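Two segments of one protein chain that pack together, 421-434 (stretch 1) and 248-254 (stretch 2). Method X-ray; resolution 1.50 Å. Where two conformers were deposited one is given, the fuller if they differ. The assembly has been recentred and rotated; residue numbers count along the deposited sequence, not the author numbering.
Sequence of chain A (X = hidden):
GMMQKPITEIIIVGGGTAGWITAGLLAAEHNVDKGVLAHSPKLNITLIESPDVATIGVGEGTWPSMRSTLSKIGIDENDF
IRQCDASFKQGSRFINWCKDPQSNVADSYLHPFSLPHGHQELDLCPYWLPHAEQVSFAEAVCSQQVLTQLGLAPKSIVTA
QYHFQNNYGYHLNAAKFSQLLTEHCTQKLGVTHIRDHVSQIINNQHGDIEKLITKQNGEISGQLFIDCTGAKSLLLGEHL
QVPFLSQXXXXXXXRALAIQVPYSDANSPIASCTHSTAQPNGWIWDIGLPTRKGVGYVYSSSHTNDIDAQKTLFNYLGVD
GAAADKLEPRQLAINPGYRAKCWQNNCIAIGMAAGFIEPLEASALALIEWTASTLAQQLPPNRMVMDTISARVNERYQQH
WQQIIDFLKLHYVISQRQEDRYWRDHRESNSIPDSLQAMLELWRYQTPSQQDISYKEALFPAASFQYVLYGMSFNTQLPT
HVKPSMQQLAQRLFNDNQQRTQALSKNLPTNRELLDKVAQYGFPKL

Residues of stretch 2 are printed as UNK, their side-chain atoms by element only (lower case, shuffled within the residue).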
# COMPACT_ATOMS: atom_id res chain seq x y z
N ARG A 421 26.19 7.33 8.55
CA ARG A 421 26.63 6.15 7.79
C ARG A 421 25.46 5.48 7.06
O ARG A 421 25.63 4.98 5.95
CB ARG A 421 27.32 5.15 8.73
CG ARG A 421 27.86 3.92 7.99
CD ARG A 421 28.63 2.96 8.86
NE ARG A 421 27.83 2.35 9.94
CZ ARG A 421 27.19 1.20 9.89
NH1 ARG A 421 27.11 0.54 8.74
NH2 ARG A 421 26.61 0.70 10.95
N TYR A 422 24.33 5.39 7.74
CA TYR A 422 23.12 4.77 7.18
C TYR A 422 22.81 5.32 5.78
O TYR A 422 22.59 4.56 4.81
CB TYR A 422 21.93 5.00 8.09
CG TYR A 422 20.60 4.50 7.59
CD1 TYR A 422 20.20 3.19 7.82
CD2 TYR A 422 19.71 5.35 6.96
CE1 TYR A 422 18.95 2.73 7.45
CE2 TYR A 422 18.48 4.93 6.55
CZ TYR A 422 18.09 3.61 6.79
OH TYR A 422 16.87 3.14 6.42
N TRP A 423 22.83 6.64 5.65
CA TRP A 423 22.46 7.27 4.39
C TRP A 423 23.56 7.09 3.36
O TRP A 423 23.30 6.87 2.17
CB TRP A 423 22.04 8.75 4.62
CG TRP A 423 20.78 8.80 5.38
CD1 TRP A 423 20.61 8.90 6.73
CD2 TRP A 423 19.44 8.66 4.83
NE1 TRP A 423 19.28 8.86 7.05
CE2 TRP A 423 18.54 8.71 5.91
CE3 TRP A 423 18.92 8.54 3.53
CZ2 TRP A 423 17.16 8.59 5.73
CZ3 TRP A 423 17.55 8.46 3.37
CH2 TRP A 423 16.69 8.51 4.45
N ARG A 424 24.84 7.18 3.78
CA ARG A 424 25.92 6.95 2.88
C ARG A 424 25.90 5.52 2.37
O ARG A 424 26.15 5.28 1.19
CB ARG A 424 27.29 7.28 3.54
CG ARG A 424 27.39 8.74 4.05
CD ARG A 424 28.80 9.12 4.60
NE ARG A 424 29.22 8.31 5.76
CZ ARG A 424 29.11 8.67 7.03
NH1 ARG A 424 28.59 9.84 7.40
NH2 ARG A 424 29.54 7.85 7.97
N ASP A 425 25.66 4.57 3.25
CA ASP A 425 25.61 3.13 2.88
C ASP A 425 24.51 2.86 1.84
O ASP A 425 24.73 2.07 0.93
CB ASP A 425 25.28 2.29 4.11
CG ASP A 425 26.46 2.04 5.01
OD1 ASP A 425 27.63 2.15 4.54
OD2 ASP A 425 26.19 1.61 6.16
N HIS A 426 23.41 3.60 1.92
CA HIS A 426 22.28 3.41 0.97
C HIS A 426 22.66 3.75 -0.47
O HIS A 426 21.94 3.31 -1.38
CB HIS A 426 21.08 4.24 1.40
CG HIS A 426 20.03 3.47 2.16
ND1 HIS A 426 19.37 2.41 1.61
CD2 HIS A 426 19.54 3.62 3.41
CE1 HIS A 426 18.51 1.93 2.50
NE2 HIS A 426 18.58 2.66 3.61
N ARG A 427 23.73 4.53 -0.68
CA ARG A 427 24.19 4.88 -2.02
C ARG A 427 25.27 3.99 -2.57
O ARG A 427 25.74 4.21 -3.69
CB ARG A 427 24.62 6.34 -2.07
CG ARG A 427 23.51 7.29 -1.65
CD ARG A 427 23.76 8.74 -1.97
NE ARG A 427 24.84 9.35 -1.19
CZ ARG A 427 24.68 9.95 -0.02
NH1 ARG A 427 23.53 10.00 0.59
NH2 ARG A 427 25.73 10.50 0.58
N GLU A 428 25.68 2.99 -1.81
CA GLU A 428 26.71 2.09 -2.25
C GLU A 428 26.15 1.02 -3.17
O GLU A 428 25.08 0.45 -2.91
CB GLU A 428 27.41 1.47 -1.05
CG GLU A 428 27.99 2.51 -0.09
CD GLU A 428 29.47 2.66 -0.09
OE1 GLU A 428 30.13 2.09 -0.98
OE2 GLU A 428 29.97 3.39 0.80
N SER A 429 26.90 0.68 -4.23
CA SER A 429 26.38 -0.15 -5.30
C SER A 429 25.94 -1.54 -4.87
O SER A 429 25.00 -2.12 -5.47
CB SER A 429 27.38 -0.28 -6.46
OG SER A 429 28.59 -0.86 -6.02
N ASN A 430 26.57 -2.11 -3.83
CA ASN A 430 26.19 -3.47 -3.45
C ASN A 430 24.82 -3.54 -2.82
O ASN A 430 24.33 -4.65 -2.60
CB ASN A 430 27.25 -4.17 -2.54
CG ASN A 430 27.20 -3.74 -1.02
OD1 ASN A 430 26.97 -2.57 -0.68
ND2 ASN A 430 27.51 -4.71 -0.10
N SER A 431 24.23 -2.39 -2.52
CA SER A 431 22.90 -2.31 -1.94
C SER A 431 21.85 -1.88 -2.95
O SER A 431 20.69 -1.77 -2.58
CB SER A 431 22.89 -1.32 -0.75
OG SER A 431 22.88 0.04 -1.15
N ILE A 432 22.25 -1.63 -4.20
CA ILE A 432 21.36 -1.12 -5.24
C ILE A 432 21.10 -2.21 -6.27
O ILE A 432 22.05 -2.67 -6.90
CB ILE A 432 21.97 0.07 -5.96
CG1 ILE A 432 22.33 1.18 -4.96
CG2 ILE A 432 20.94 0.57 -6.99
CD1 ILE A 432 23.12 2.32 -5.51
N PRO A 433 19.84 -2.64 -6.41
CA PRO A 433 19.56 -3.66 -7.44
C PRO A 433 20.06 -3.29 -8.83
O PRO A 433 19.99 -2.14 -9.19
CB PRO A 433 18.06 -3.83 -7.37
CG PRO A 433 17.69 -3.41 -5.97
CD PRO A 433 18.63 -2.31 -5.65
N ASP A 434 20.54 -4.27 -9.59
CA ASP A 434 21.03 -3.97 -10.91
C ASP A 434 19.95 -3.29 -11.75
O ASP A 434 20.27 -2.42 -12.55
CB ASP A 434 21.43 -5.26 -11.63
CG ASP A 434 22.62 -5.92 -11.05
OD1 ASP A 434 23.41 -5.29 -10.31
OD2 ASP A 434 22.79 -7.12 -11.40
N UNK A 248 16.91 -7.39 2.76
CA UNK A 248 17.53 -6.51 3.76
C UNK A 248 18.83 -5.91 3.24
O UNK A 248 19.20 -4.82 3.70
n UNK A 248 18.11 -8.47 9.44
c UNK A 248 17.87 -6.31 6.27
c UNK A 248 18.44 -6.94 7.48
c UNK A 248 17.61 -8.03 8.06
c UNK A 248 17.78 -7.25 5.09
N UNK A 249 19.52 -6.58 2.32
CA UNK A 249 20.79 -6.04 1.81
C UNK A 249 20.58 -4.82 0.89
O UNK A 249 21.52 -4.09 0.55
c UNK A 249 21.62 -7.12 1.10
o UNK A 249 21.06 -7.45 -0.12
N UNK A 250 19.32 -4.61 0.50
CA UNK A 250 18.90 -3.44 -0.25
C UNK A 250 18.34 -2.35 0.67
O UNK A 250 18.73 -1.20 0.57
c UNK A 250 17.31 -2.60 -2.09
c UNK A 250 17.82 -3.83 -1.31
c UNK A 250 18.38 -4.83 -2.27
N UNK A 251 17.38 -2.69 1.53
CA UNK A 251 16.66 -1.68 2.31
C UNK A 251 17.21 -1.45 3.71
O UNK A 251 16.92 -0.41 4.28
c UNK A 251 14.43 -2.14 1.10
c UNK A 251 14.46 -0.84 0.35
c UNK A 251 13.01 -2.60 1.34
c UNK A 251 15.19 -2.07 2.43
N UNK A 252 17.93 -2.42 4.26
CA UNK A 252 18.59 -2.35 5.58
C UNK A 252 17.62 -2.46 6.76
O UNK A 252 17.95 -3.13 7.74
c UNK A 252 20.98 0.47 4.65
c UNK A 252 21.91 0.79 3.73
c UNK A 252 19.44 -1.10 5.79
c UNK A 252 22.39 -0.15 2.88
c UNK A 252 20.95 -1.79 3.88
c UNK A 252 20.46 -0.81 4.74
c UNK A 252 21.91 -1.44 2.92
N UNK A 253 16.49 -1.79 6.67
CA UNK A 253 15.58 -1.68 7.82
C UNK A 253 15.02 -3.02 8.19
O UNK A 253 14.41 -3.70 7.36
c UNK A 253 14.48 -0.68 7.52
o UNK A 253 15.90 1.19 7.88
n UNK A 253 14.56 1.17 6.06
c UNK A 253 15.04 0.62 7.14
N UNK A 254 15.09 -3.34 9.47
CA UNK A 254 14.60 -4.61 9.99
C UNK A 254 13.97 -4.45 11.38
O UNK A 254 13.78 -5.43 12.09
o UNK A 254 16.89 -4.19 11.53
o UNK A 254 17.87 -6.09 10.93
c UNK A 254 16.92 -5.28 10.90
c UNK A 254 15.72 -5.67 10.02
O HOH W 1 24.27 -4.32 0.54
O HOH W 2 22.17 -6.35 -2.32

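Position 248 opens the short helix of stretch 2 with an unbranched side chain of four carbons ending in a nitrogen, the pattern of a lysine. It reaches no atom of stretch 1; its terminal nitrogen lies instead 2.8 Å from a side-chain oxygen of position 254. The residue is Lys248.

Position 249 carries one carbon and one oxygen. Its contact with stretch 1 is mostly made by the backbone: the O of 249 lies 3.4 Å from Ser431 CB and also 3.4 Å from Ser431 CA, the latter a CA-H...O contact. Two waters extend the link. One donates to the backbone O of 249 (2.8 Å) and weakly to Asn430 O (3.2 Å); the other lies 2.7 Å from the side-chain oxygen of 249 and donates to Asn430 O at 2.8 Å. Two such side-chain atoms in a row make a serine, Ser249.

Position 250 has three carbons, the first bearing the other two. One of the two outer carbons packs 3.8 Å from Pro433 CD, while the CA of 250 makes a CA-H...O contact with Ser431 O at 3.4 Å. The fork at CB, without oxygen, identifies Val250; the carbon that meets Pro433 is CG1.

Position 251 has four carbons forked at the second. CA-to-CB points away from stretch 1, so its contribution is the carbonyl: the O of 251 lies 3.3 Å from His426 CE1, at the edge of the imidazole. The residue is Leu251.

Position 252 shows one carbon followed by a six-carbon ring with no further atom. It is the first residue to leave helical geometry, with positive phi (74°), and its CA-to-CB bond points toward stretch 1. The ring stacks face to face on His426, with centroids 4.1 Å apart and planes at 28°. These atoms define Phe252, whose CE2 also meets Asp425 CB at 3.7 Å and whose CD2 lies 4.1 Å from Tyr422 CE1.

Position 253 has two carbons, the second carrying one oxygen and one nitrogen: a carboxamide one carbon from CA. Its side-chain oxygen accepts a short hydrogen bond from Tyr422 OH (2.6 Å), near the plane of the phenol ring. The residue is therefore Asn253, and the acceptor is OD1.

Position 254 has two carbons, the second bearing two oxygens, and is out of reach of stretch 1. The carboxylate is that of Asp254, which forms a salt bridge through OD2 to Lys248 NZ (2.8 Å), tying together the two ends of the segment.

The contact, burying 441 Å² in all, centres on Phe252, the residue with the largest area covered by the other stretch, which lies among Tyr422, Asp425, His426 and Ser431. CA-H...O contacts run from Ser431 CA to Ser249 O and from Val250 CA to Ser431 O, where the backbones come close: Ser431 CA and Val250 CA are 4.5 Å apart. The Tyr422–Asn253 hydrogen bond adds a polar anchor.

Stretch 2, residues 248-254: KSVLFND
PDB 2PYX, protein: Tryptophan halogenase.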